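Local coordinates for acetyl-CoA acetyltransferase (Mycobacterium smegmatis, PDB 4EGV), which probably acts as an acyltransferase of the thiolase family, as a monomer built on the thiolase fold, at residues 196-201 with 409-414; 311-316 with 456-461; 213-218 with 240-245. All coordinates share one frame; numbering follows the deposited sequence.

In the fold
The three contacts show how a loop, a strand and several helices can gather round one helix of a thiolase fold. Helix 191-206 carries interaction 1 and touches the segments of the other two. In interaction 1 it meets the turn between the neighbouring strands 402-409 and 414-421 of the core sheet. Leu197 and Asn200 of the same helix bond to strand 453-463 of interaction 2, whose centre is about 9 Å away; Leu197 O and Thr459 OG1 are 2.6 Å apart. Interaction 3, local in sequence, is centred about 20 Å from interaction 1, yet a probable hydrogen bond of 2.5 Å from Tyr213 OH to Glu199 OE1 ties helix 210-230 to helix 191-206. Interactions 2 and 3 do not touch.

Interaction 1. Residues 196-201 with 409-414; sequences GLLENA and GGIASK
Leu198 places its CD2 methyl over one face of the flat peptide group joining Ile411 to Ala412, 4.1 Å from Ile411 O. The opposite face is turned toward Ser413 OG, while the polar atoms of the same peptide are taken up by side chains: Ile411 O accepts from Arg310 NH1, and Ala412 N is bonded to the hydroxyl of Tyr195. The peptide belongs to the turn of a beta hairpin, between strands 402-409 and 414-421 of the core sheet. In the thiolase fold the corresponding turn probably lies where active members of the family carry part of their catalytic apparatus.

The contact illustrates how one methyl of a leucine can meet two successive residues of a turn. CD2 of Leu198 also meets Ala412 CB at 4.0 Å, and touches the Ile411 CG2 methyl at 4.1 Å. That methyl can take part because CG2 runs anti to the backbone N of Ile411, leaving CG1 to turn off another way (chi1 -51°). Apart from the approach to Ile411 O, helix and turn meet through methyl groups, and Phe348 of helix 348-357 also packs on both Leu198 and Ala412.

The backbone geometry around Gly409, where the turn begins, is doubtful in the model. Within the bend, Ile411 N reaches Ser413 OG at 3.1 Å, a somewhat bent bond with an N-H...O angle of 142°.

Interaction 2. Residues 311-316 with 456-461; sequences ADIGAS and TIETYT
Ile313 and Thr459 meet methyl to methyl, Ile313 CD1 lying 4.3 Å from Thr459 CG2. The isoleucine projects from a type I beta turn running from Asp312 to Ala315, and the threonine sits in a classic beta bulge of strand 453-463, in which Glu458 and Thr459 both face Ile474. The bulge explains why two successive strand residues turn toward the same loop, where regular pleating would send them to alternate sides.

The apolar half is the well-filled one. The outer arm of Ile313 is extended, with CD1 anti to CA (chi2 172°), and this straight reach carries the methyl to the strand. Ile474, Leu307, Leu198 and Ala201 pack around the same side chain. Thr459 divides its two branches: CG2 joins this apolar cluster, whereas OG1, anti to the backbone N, bonds to Leu197 O.

Toward the partly exposed Glu458 the contact is more polar and nearer to solvent. Glu458 OE1 approaches Ile313 CD1 to the same 4.3 Å, but its charge is met by salt bridges to Arg482 and Arg476, which probably keep the carboxylate ionised. Asp312 OD1 stays 5.3 Å from Glu458 OE2, a separation at which the like charges are not in contact. The aspartate instead shapes its own loop: Gly314 N donates to Asp312 OD1 at 3.3 Å from above the carboxylate plane, closing an Asx turn. Beyond it, Ala311 is exposed.

The turn, which comes between strand 294-303 and helix 317-330, thus covers a strand of the additional C-terminal domain, with helix 191-206 alongside and strand 470-476 completing the cluster.

Interaction 3. Residues 213-218 with 240-245; sequences YRLAMA and RSVEEL
Val242 shows how a branched side chain at the start of a short helix can lay both its methyls against one alanine, Ala218, of a neighbouring helix. Its CB makes no contact with 213-218 within 4.2 Å and sends out both branches. CG1 leaves anti to the backbone N (chi1 171°) and enters between two residues one helical turn apart, touching Ala218 CB at 4.0 Å and Leu215 CD1 at 4.1 Å. CG2, directed anti to the carbonyl carbon, reaches Ala218 O at 4.0 Å. The Leu215 and Val242 side chains pass each other at a slant.

Ala218 allows the two backbones to come close: its CA is 5.0 Å from that of Val242, and its CB touches Val242 O at 3.5 Å. Leu245, one turn further along, adds a second contact to Ala218, with its CB 3.9 Å from Ala218 CB and its CD1 beside Ala218 O at 3.8 Å.

The short helix begins with a capping box whose two bonds, Glu244 N to Ser241 OG and Ser241 N to Glu244 OE1, are weak; Glu244 OE2 also takes a salt bridge from Arg240 NH1, in the plane of the guanidinium group.

The contact seats helix 242-246 on helix 210-230, where Val242 also rests on Glu219 and Ala222, Leu245 touches Phe221, and helix 348-357 meets Ala216 and Met217 through Phe351.

Interaction 1. Residues 196-201 with 409-414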
ATOM      1  N   GLY A 196       2.236   0.675  14.255  1.00 35.88           N
ATOM      2  CA  GLY A 196       1.761   0.341  15.567  1.00 35.41           C
ATOM      3  C   GLY A 196       1.068   1.509  16.203  1.00 35.28           C
ATOM      4  O   GLY A 196       0.021   1.336  16.839  1.00 35.43           O
ATOM      5  N   LEU A 197       1.653   2.691  16.046  1.00 35.00           N
ATOM      6  CA  LEU A 197       1.094   3.918  16.607  1.00 35.31           C
ATOM      7  C   LEU A 197      -0.278   4.278  15.996  1.00 35.68           C
ATOM      8  O   LEU A 197      -1.187   4.748  16.672  1.00 35.78           O
ATOM      9  CB  LEU A 197       2.071   5.078  16.423  1.00 34.87           C
ATOM     10  CG  LEU A 197       3.301   5.086  17.329  1.00 33.54           C
ATOM     11  CD1 LEU A 197       4.480   5.814  16.761  1.00 31.11           C
ATOM     12  CD2 LEU A 197       2.974   5.534  18.712  1.00 31.05           C
ATOM     13  N   LEU A 198      -0.414   4.067  14.696  1.00 35.82           N
ATOM     14  CA  LEU A 198      -1.627   4.369  13.962  1.00 35.92           C
ATOM     15  C   LEU A 198      -2.725   3.436  14.319  1.00 36.31           C
ATOM     16  O   LEU A 198      -3.838   3.805  14.438  1.00 36.21           O
ATOM     17  CB  LEU A 198      -1.390   4.248  12.452  1.00 35.60           C
ATOM     18  CG  LEU A 198      -0.985   5.440  11.586  1.00 35.02           C
ATOM     19  CD1 LEU A 198       0.063   6.239  12.189  1.00 33.90           C
ATOM     20  CD2 LEU A 198      -0.605   5.027  10.247  1.00 34.12           C
ATOM     21  N   GLU A 199      -2.366   2.187  14.434  1.00 36.63           N
ATOM     22  CA  GLU A 199      -3.236   1.148  14.859  1.00 37.06           C
ATOM     23  C   GLU A 199      -3.718   1.286  16.288  1.00 37.57           C
ATOM     24  O   GLU A 199      -4.816   0.969  16.533  1.00 37.40           O
ATOM     25  CB  GLU A 199      -2.531  -0.157  14.639  1.00 36.97           C
ATOM     26  CG  GLU A 199      -3.417  -1.308  14.456  1.00 38.01           C
ATOM     27  CD  GLU A 199      -3.764  -1.613  13.040  1.00 38.75           C
ATOM     28  OE1 GLU A 199      -4.942  -1.657  12.747  1.00 40.26           O
ATOM     29  OE2 GLU A 199      -2.891  -1.870  12.239  1.00 39.80           O
ATOM     30  N   ASN A 200      -2.909   1.798  17.208  1.00 38.26           N
ATOM     31  CA  ASN A 200      -3.340   2.023  18.562  1.00 38.84           C
ATOM     32  C   ASN A 200      -4.121   3.310  18.689  1.00 39.40           C
ATOM     33  O   ASN A 200      -4.947   3.451  19.535  1.00 39.70           O
ATOM     34  CB  ASN A 200      -2.160   1.990  19.507  1.00 38.62           C
ATOM     35  CG  ASN A 200      -1.757   0.631  19.864  1.00 37.99           C
ATOM     36  OD1 ASN A 200      -2.547  -0.237  19.934  1.00 37.77           O
ATOM     37  ND2 ASN A 200      -0.517   0.445  20.082  1.00 36.83           N
ATOM     38  N   ALA A 201      -3.878   4.228  17.791  1.00 40.16           N
ATOM     39  CA  ALA A 201      -4.698   5.443  17.677  1.00 41.18           C
ATOM     40  C   ALA A 201      -6.145   5.181  17.177  1.00 41.88           C
ATOM     41  O   ALA A 201      -7.077   5.884  17.577  1.00 41.83           O
ATOM     42  CB  ALA A 201      -3.998   6.489  16.846  1.00 40.36           C
ATOM     43  N   GLY A 409       2.212   3.292   0.349  1.00 29.11           N
ATOM     44  CA  GLY A 409       1.856   4.599   0.789  1.00 29.69           C
ATOM     45  C   GLY A 409       2.573   5.037   2.029  1.00 30.72           C
ATOM     46  O   GLY A 409       1.994   5.702   2.803  1.00 29.80           O
ATOM     47  N   GLY A 410       3.817   4.671   2.225  1.00 32.32           N
ATOM     48  CA  GLY A 410       4.623   5.173   3.335  1.00 33.79           C
ATOM     49  C   GLY A 410       4.177   4.824   4.719  1.00 34.71           C
ATOM     50  O   GLY A 410       4.009   3.711   5.012  1.00 34.65           O
ATOM     51  N   ILE A 411       3.954   5.799   5.560  1.00 35.75           N
ATOM     52  CA  ILE A 411       3.264   5.569   6.820  1.00 37.07           C
ATOM     53  C   ILE A 411       1.805   5.953   6.702  1.00 36.84           C
ATOM     54  O   ILE A 411       1.423   6.917   7.276  1.00 37.03           O
ATOM     55  CB  ILE A 411       3.884   6.401   7.974  1.00 37.52           C
ATOM     56  CG1 ILE A 411       5.389   6.202   8.037  1.00 38.39           C
ATOM     57  CG2 ILE A 411       3.303   6.026   9.293  1.00 37.02           C
ATOM     58  CD1 ILE A 411       5.843   4.755   8.174  1.00 38.69           C
ATOM     59  N   ALA A 412       1.006   5.192   5.963  1.00 36.69           N
ATOM     60  CA  ALA A 412      -0.268   5.685   5.384  1.00 36.66           C
ATOM     61  C   ALA A 412      -0.136   7.066   4.733  1.00 36.46           C
ATOM     62  O   ALA A 412      -1.086   7.825   4.767  1.00 36.78           O
ATOM     63  CB  ALA A 412      -1.392   5.683   6.409  1.00 36.35           C
ATOM     64  N   SER A 413       1.038   7.382   4.164  1.00 36.06           N
ATOM     65  CA  SER A 413       1.357   8.749   3.680  1.00 35.61           C
ATOM     66  C   SER A 413       0.763   9.000   2.304  1.00 34.63           C
ATOM     67  O   SER A 413       0.440  10.103   1.965  1.00 34.26           O
ATOM     68  CB  SER A 413       2.875   9.019   3.618  1.00 35.90           C
ATOM     69  OG  SER A 413       3.513   8.807   4.834  1.00 36.28           O
ATOM     70  N   LYS A 414       0.657   7.942   1.519  1.00 33.74           N
ATOM     71  CA  LYS A 414       0.322   8.020   0.117  1.00 32.59           C
ATOM     72  C   LYS A 414      -0.646   6.902  -0.269  1.00 31.63           C
ATOM     73  O   LYS A 414      -0.498   5.755   0.148  1.00 31.27           O
ATOM     74  CB  LYS A 414       1.589   7.924  -0.731  1.00 32.56           C
ATOM     75  CG  LYS A 414       2.236   9.226  -1.042  1.00 33.76           C
ATOM     76  CD  LYS A 414       3.630   8.967  -1.543  1.00 36.83           C
ATOM     77  CE  LYS A 414       4.389  10.260  -1.871  1.00 37.86           C
ATOM     78  NZ  LYS A 414       5.472  10.018  -2.898  1.00 36.17           N
TER

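Interaction 2. Residues 311-316 with 456-461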
ATOM      1  N   ALA A 311      -4.795  15.365  11.846  1.00 50.48           N
ATOM      2  CA  ALA A 311      -5.924  15.653  12.734  1.00 50.44           C
ATOM      3  C   ALA A 311      -6.263  14.433  13.620  1.00 50.45           C
ATOM      4  O   ALA A 311      -6.467  14.543  14.822  1.00 49.49           O
ATOM      5  CB  ALA A 311      -7.126  16.129  11.928  1.00 49.74           C
ATOM      6  N   ASP A 312      -6.292  13.263  13.003  1.00 50.96           N
ATOM      7  CA  ASP A 312      -6.485  12.024  13.722  1.00 51.22           C
ATOM      8  C   ASP A 312      -5.392  11.053  13.307  1.00 50.25           C
ATOM      9  O   ASP A 312      -5.320  10.662  12.159  1.00 50.19           O
ATOM     10  CB  ASP A 312      -7.846  11.448  13.380  1.00 52.11           C
ATOM     11  CG  ASP A 312      -8.313  10.406  14.384  1.00 54.83           C
ATOM     12  OD1 ASP A 312      -7.532  10.050  15.307  1.00 55.63           O
ATOM     13  OD2 ASP A 312      -9.472   9.936  14.248  1.00 57.77           O
ATOM     14  N   ILE A 313      -4.531  10.675  14.238  1.00 49.08           N
ATOM     15  CA  ILE A 313      -3.478   9.720  13.928  1.00 48.28           C
ATOM     16  C   ILE A 313      -4.075   8.367  13.528  1.00 47.62           C
ATOM     17  O   ILE A 313      -3.506   7.665  12.694  1.00 47.42           O
ATOM     18  CB  ILE A 313      -2.440   9.594  15.083  1.00 48.20           C
ATOM     19  CG1 ILE A 313      -1.701  10.925  15.243  1.00 48.29           C
ATOM     20  CG2 ILE A 313      -1.409   8.501  14.796  1.00 47.74           C
ATOM     21  CD1 ILE A 313      -0.783  11.052  16.462  1.00 47.35           C
ATOM     22  N   GLY A 314      -5.239   8.046  14.085  1.00 46.72           N
ATOM     23  CA  GLY A 314      -5.927   6.789  13.818  1.00 46.17           C
ATOM     24  C   GLY A 314      -6.714   6.681  12.519  1.00 45.91           C
ATOM     25  O   GLY A 314      -7.356   5.664  12.260  1.00 45.68           O
ATOM     26  N   ALA A 315      -6.679   7.725  11.697  1.00 45.82           N
ATOM     27  CA  ALA A 315      -7.363   7.720  10.411  1.00 45.68           C
ATOM     28  C   ALA A 315      -6.522   8.378   9.346  1.00 45.60           C
ATOM     29  O   ALA A 315      -5.570   9.083   9.621  1.00 45.01           O
ATOM     30  CB  ALA A 315      -8.745   8.387  10.501  1.00 45.57           C
ATOM     31  N   SER A 316      -6.882   8.110   8.105  1.00 46.01           N
ATOM     32  CA  SER A 316      -6.240   8.727   6.961  1.00 45.89           C
ATOM     33  C   SER A 316      -7.342   9.119   5.974  1.00 45.31           C
ATOM     34  O   SER A 316      -7.744   8.313   5.160  1.00 44.98           O
ATOM     35  CB  SER A 316      -5.209   7.767   6.348  1.00 45.71           C
ATOM     36  OG  SER A 316      -4.588   8.328   5.210  1.00 46.72           O
ATOM     37  N   THR A 456      -0.779  13.797  28.390  1.00 54.79           N
ATOM     38  CA  THR A 456      -1.681  12.650  28.207  1.00 53.52           C
ATOM     39  C   THR A 456      -1.182  11.774  27.042  1.00 52.04           C
ATOM     40  O   THR A 456      -0.719  12.279  26.017  1.00 51.46           O
ATOM     41  CB  THR A 456      -3.173  13.139  27.958  1.00 53.99           C
ATOM     42  OG1 THR A 456      -3.592  13.996  29.028  1.00 53.19           O
ATOM     43  CG2 THR A 456      -4.188  11.961  27.817  1.00 54.66           C
ATOM     44  N   ILE A 457      -1.262  10.457  27.226  1.00 50.45           N
ATOM     45  CA  ILE A 457      -0.958   9.496  26.169  1.00 48.73           C
ATOM     46  C   ILE A 457      -2.058   9.529  25.085  1.00 48.18           C
ATOM     47  O   ILE A 457      -3.231   9.314  25.381  1.00 47.85           O
ATOM     48  CB  ILE A 457      -0.789   8.094  26.749  1.00 48.22           C
ATOM     49  CG1 ILE A 457       0.456   8.050  27.625  1.00 47.09           C
ATOM     50  CG2 ILE A 457      -0.679   7.092  25.648  1.00 48.09           C
ATOM     51  CD1 ILE A 457       0.667   6.759  28.336  1.00 44.42           C
ATOM     52  N   GLU A 458      -1.692   9.834  23.838  1.00 47.28           N
ATOM     53  CA  GLU A 458      -2.672   9.769  22.755  1.00 46.47           C
ATOM     54  C   GLU A 458      -2.584   8.423  22.045  1.00 45.21           C
ATOM     55  O   GLU A 458      -3.601   7.812  21.720  1.00 45.04           O
ATOM     56  CB  GLU A 458      -2.532  10.944  21.775  1.00 46.69           C
ATOM     57  CG  GLU A 458      -3.766  11.118  20.899  1.00 48.09           C
ATOM     58  CD  GLU A 458      -3.621  12.188  19.842  1.00 49.05           C
ATOM     59  OE1 GLU A 458      -2.612  12.910  19.863  1.00 49.28           O
ATOM     60  OE2 GLU A 458      -4.504  12.294  18.976  1.00 48.47           O
ATOM     61  N   THR A 459      -1.350   7.980  21.833  1.00 43.80           N
ATOM     62  CA  THR A 459      -1.057   6.672  21.266  1.00 42.28           C
ATOM     63  C   THR A 459       0.357   6.213  21.669  1.00 41.23           C
ATOM     64  O   THR A 459       1.147   6.966  22.221  1.00 40.29           O
ATOM     65  CB  THR A 459      -1.294   6.650  19.744  1.00 42.13           C
ATOM     66  OG1 THR A 459      -1.160   5.318  19.243  1.00 41.09           O
ATOM     67  CG2 THR A 459      -0.348   7.579  19.041  1.00 42.36           C
ATOM     68  N   TYR A 460       0.641   4.951  21.406  1.00 40.36           N
ATOM     69  CA  TYR A 460       1.796   4.272  21.949  1.00 39.39           C
ATOM     70  C   TYR A 460       2.121   3.048  21.095  1.00 38.94           C
ATOM     71  O   TYR A 460       1.293   2.531  20.333  1.00 38.14           O
ATOM     72  CB  TYR A 460       1.512   3.823  23.400  1.00 39.12           C
ATOM     73  CG  TYR A 460       0.452   2.736  23.506  1.00 38.91           C
ATOM     74  CD1 TYR A 460       0.806   1.388  23.620  1.00 38.26           C
ATOM     75  CD2 TYR A 460      -0.907   3.058  23.475  1.00 39.03           C
ATOM     76  CE1 TYR A 460      -0.155   0.391  23.699  1.00 38.01           C
ATOM     77  CE2 TYR A 460      -1.888   2.062  23.557  1.00 39.56           C
ATOM     78  CZ  TYR A 460      -1.501   0.720  23.674  1.00 38.36           C
ATOM     79  OH  TYR A 460      -2.459  -0.268  23.748  1.00 36.64           O
ATOM     80  N   THR A 461       3.347   2.584  21.238  1.00 38.83           N
ATOM     81  CA  THR A 461       3.676   1.225  20.851  1.00 38.82           C
ATOM     82  C   THR A 461       4.783   0.690  21.770  1.00 38.88           C
ATOM     83  O   THR A 461       5.366   1.448  22.543  1.00 38.15           O
ATOM     84  CB  THR A 461       4.034   1.146  19.343  1.00 38.94           C
ATOM     85  OG1 THR A 461       4.243  -0.217  18.957  1.00 37.54           O
ATOM     86  CG2 THR A 461       5.228   2.007  19.017  1.00 37.99           C
TER

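Interaction 3. Residues 213-218 with 240-245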
ATOM      1  N   TYR A 213      -9.634  -5.635  19.893  1.00 50.04           N
ATOM      2  CA  TYR A 213      -8.970  -5.132  18.713  1.00 48.79           C
ATOM      3  C   TYR A 213      -8.096  -6.200  18.108  1.00 48.40           C
ATOM      4  O   TYR A 213      -8.041  -6.359  16.910  1.00 48.01           O
ATOM      5  CB  TYR A 213      -8.145  -3.914  19.056  1.00 48.58           C
ATOM      6  CG  TYR A 213      -7.781  -3.129  17.834  1.00 48.58           C
ATOM      7  CD1 TYR A 213      -8.652  -2.176  17.301  1.00 47.86           C
ATOM      8  CD2 TYR A 213      -6.568  -3.353  17.178  1.00 48.72           C
ATOM      9  CE1 TYR A 213      -8.311  -1.475  16.170  1.00 48.34           C
ATOM     10  CE2 TYR A 213      -6.229  -2.667  16.042  1.00 47.26           C
ATOM     11  CZ  TYR A 213      -7.091  -1.733  15.537  1.00 47.72           C
ATOM     12  OH  TYR A 213      -6.709  -1.056  14.397  1.00 46.47           O
ATOM     13  N   ARG A 214      -7.408  -6.949  18.942  1.00 48.09           N
ATOM     14  CA  ARG A 214      -6.621  -8.037  18.433  1.00 48.05           C
ATOM     15  C   ARG A 214      -7.484  -9.066  17.681  1.00 47.40           C
ATOM     16  O   ARG A 214      -7.041  -9.653  16.707  1.00 46.85           O
ATOM     17  CB  ARG A 214      -5.781  -8.666  19.545  1.00 48.63           C
ATOM     18  CG  ARG A 214      -4.776  -9.647  19.007  1.00 50.68           C
ATOM     19  CD  ARG A 214      -3.429  -9.687  19.642  1.00 54.51           C
ATOM     20  NE  ARG A 214      -3.284 -10.499  20.851  1.00 57.11           N
ATOM     21  CZ  ARG A 214      -2.964  -9.999  22.038  1.00 58.62           C
ATOM     22  NH1 ARG A 214      -2.782  -8.705  22.202  1.00 60.58           N
ATOM     23  NH2 ARG A 214      -2.825 -10.784  23.071  1.00 59.16           N
ATOM     24  N   LEU A 215      -8.735  -9.234  18.102  1.00 47.09           N
ATOM     25  CA  LEU A 215      -9.671 -10.125  17.407  1.00 46.41           C
ATOM     26  C   LEU A 215     -10.094  -9.552  16.059  1.00 45.84           C
ATOM     27  O   LEU A 215     -10.207 -10.287  15.067  1.00 45.54           O
ATOM     28  CB  LEU A 215     -10.892 -10.438  18.287  1.00 46.62           C
ATOM     29  CG  LEU A 215     -12.069 -11.243  17.721  1.00 46.53           C
ATOM     30  CD1 LEU A 215     -11.774 -12.716  17.652  1.00 44.59           C
ATOM     31  CD2 LEU A 215     -13.346 -10.989  18.506  1.00 46.48           C
ATOM     32  N   ALA A 216     -10.330  -8.243  16.028  1.00 45.17           N
ATOM     33  CA  ALA A 216     -10.726  -7.589  14.804  1.00 45.13           C
ATOM     34  C   ALA A 216      -9.659  -7.763  13.722  1.00 45.23           C
ATOM     35  O   ALA A 216      -9.989  -8.073  12.576  1.00 44.87           O
ATOM     36  CB  ALA A 216     -11.022  -6.111  15.060  1.00 44.90           C
HETATM   37  N   MSE A 217      -8.391  -7.561  14.106  1.00 45.36           N
HETATM   38  CA  MSE A 217      -7.228  -7.731  13.230  1.00 45.51           C
HETATM   39  C   MSE A 217      -7.063  -9.153  12.699  1.00 45.19           C
HETATM   40  O   MSE A 217      -6.706  -9.355  11.544  1.00 45.08           O
HETATM   41  CB  MSE A 217      -5.950  -7.385  13.963  1.00 45.77           C
HETATM   42  CG  MSE A 217      -5.697  -5.947  14.183  1.00 47.91           C
HETATM   43 SE   MSE A 217      -3.882  -5.583  14.948  1.00 52.66          SE
HETATM   44  CE  MSE A 217      -3.689  -6.942  16.327  1.00 50.92           C
ATOM     45  N   ALA A 218      -7.258 -10.137  13.559  1.00 44.93           N
ATOM     46  CA  ALA A 218      -7.191 -11.504  13.139  1.00 44.97           C
ATOM     47  C   ALA A 218      -8.355 -11.859  12.215  1.00 45.03           C
ATOM     48  O   ALA A 218      -8.169 -12.626  11.291  1.00 44.56           O
ATOM     49  CB  ALA A 218      -7.136 -12.399  14.335  1.00 45.05           C
ATOM     50  N   ARG A 240      -3.832 -19.487   7.739  1.00 59.03           N
ATOM     51  CA  ARG A 240      -3.962 -19.256   9.180  1.00 58.05           C
ATOM     52  C   ARG A 240      -5.417 -18.986   9.565  1.00 57.72           C
ATOM     53  O   ARG A 240      -6.125 -18.281   8.857  1.00 57.33           O
ATOM     54  CB  ARG A 240      -3.046 -18.106   9.654  1.00 57.69           C
ATOM     55  CG  ARG A 240      -1.566 -18.143   9.157  1.00 56.35           C
ATOM     56  CD  ARG A 240      -0.696 -19.148   9.892  1.00 53.85           C
ATOM     57  NE  ARG A 240       0.694 -19.035   9.512  1.00 52.78           N
ATOM     58  CZ  ARG A 240       1.675 -19.798  10.000  1.00 52.41           C
ATOM     59  NH1 ARG A 240       1.420 -20.748  10.890  1.00 50.11           N
ATOM     60  NH2 ARG A 240       2.926 -19.609   9.596  1.00 51.54           N
ATOM     61  N   SER A 241      -5.858 -19.576  10.676  1.00 57.69           N
ATOM     62  CA  SER A 241      -7.176 -19.298  11.250  1.00 57.25           C
ATOM     63  C   SER A 241      -7.125 -18.068  12.167  1.00 56.92           C
ATOM     64  O   SER A 241      -6.070 -17.633  12.590  1.00 56.35           O
ATOM     65  CB  SER A 241      -7.709 -20.514  12.017  1.00 57.28           C
ATOM     66  OG  SER A 241      -6.973 -20.738  13.210  1.00 56.93           O
ATOM     67  N   VAL A 242      -8.293 -17.521  12.466  1.00 57.04           N
ATOM     68  CA  VAL A 242      -8.452 -16.387  13.361  1.00 56.85           C
ATOM     69  C   VAL A 242      -7.807 -16.650  14.714  1.00 57.23           C
ATOM     70  O   VAL A 242      -7.092 -15.810  15.224  1.00 57.45           O
ATOM     71  CB  VAL A 242      -9.959 -16.063  13.534  1.00 56.87           C
ATOM     72  CG1 VAL A 242     -10.189 -15.034  14.608  1.00 56.64           C
ATOM     73  CG2 VAL A 242     -10.606 -15.603  12.193  1.00 56.46           C
ATOM     74  N   GLU A 243      -8.062 -17.826  15.283  1.00 57.63           N
ATOM     75  CA  GLU A 243      -7.557 -18.251  16.597  1.00 57.46           C
ATOM     76  C   GLU A 243      -6.028 -18.331  16.592  1.00 57.15           C
ATOM     77  O   GLU A 243      -5.373 -17.855  17.518  1.00 56.89           O
ATOM     78  CB  GLU A 243      -8.186 -19.614  16.959  1.00 57.96           C
ATOM     79  CG  GLU A 243      -8.175 -20.039  18.457  1.00 60.73           C
ATOM     80  CD  GLU A 243      -9.289 -19.354  19.319  1.00 62.84           C
ATOM     81  OE1 GLU A 243      -9.151 -18.146  19.621  1.00 61.80           O
ATOM     82  OE2 GLU A 243     -10.285 -20.024  19.718  1.00 62.10           O
ATOM     83  N   GLU A 244      -5.478 -18.928  15.537  1.00 56.89           N
ATOM     84  CA  GLU A 244      -4.044 -19.067  15.338  1.00 56.75           C
ATOM     85  C   GLU A 244      -3.332 -17.708  15.304  1.00 56.09           C
ATOM     86  O   GLU A 244      -2.299 -17.555  15.925  1.00 55.90           O
ATOM     87  CB  GLU A 244      -3.799 -19.848  14.058  1.00 57.05           C
ATOM     88  CG  GLU A 244      -2.390 -20.384  13.812  1.00 58.67           C
ATOM     89  CD  GLU A 244      -2.307 -21.186  12.485  1.00 61.53           C
ATOM     90  OE1 GLU A 244      -3.363 -21.433  11.852  1.00 61.71           O
ATOM     91  OE2 GLU A 244      -1.194 -21.572  12.073  1.00 59.70           O
ATOM     92  N   LEU A 245      -3.900 -16.729  14.601  1.00 55.38           N
ATOM     93  CA  LEU A 245      -3.347 -15.360  14.501  1.00 54.71           C
ATOM     94  C   LEU A 245      -3.390 -14.556  15.806  1.00 55.00           C
ATOM     95  O   LEU A 245      -2.493 -13.763  16.096  1.00 54.77           O
ATOM     96  CB  LEU A 245      -4.054 -14.544  13.402  1.00 54.31           C
ATOM     97  CG  LEU A 245      -3.779 -14.829  11.921  1.00 53.00           C
ATOM     98  CD1 LEU A 245      -4.727 -14.115  10.998  1.00 50.04           C
ATOM     99  CD2 LEU A 245      -2.368 -14.468  11.576  1.00 52.03           C
TER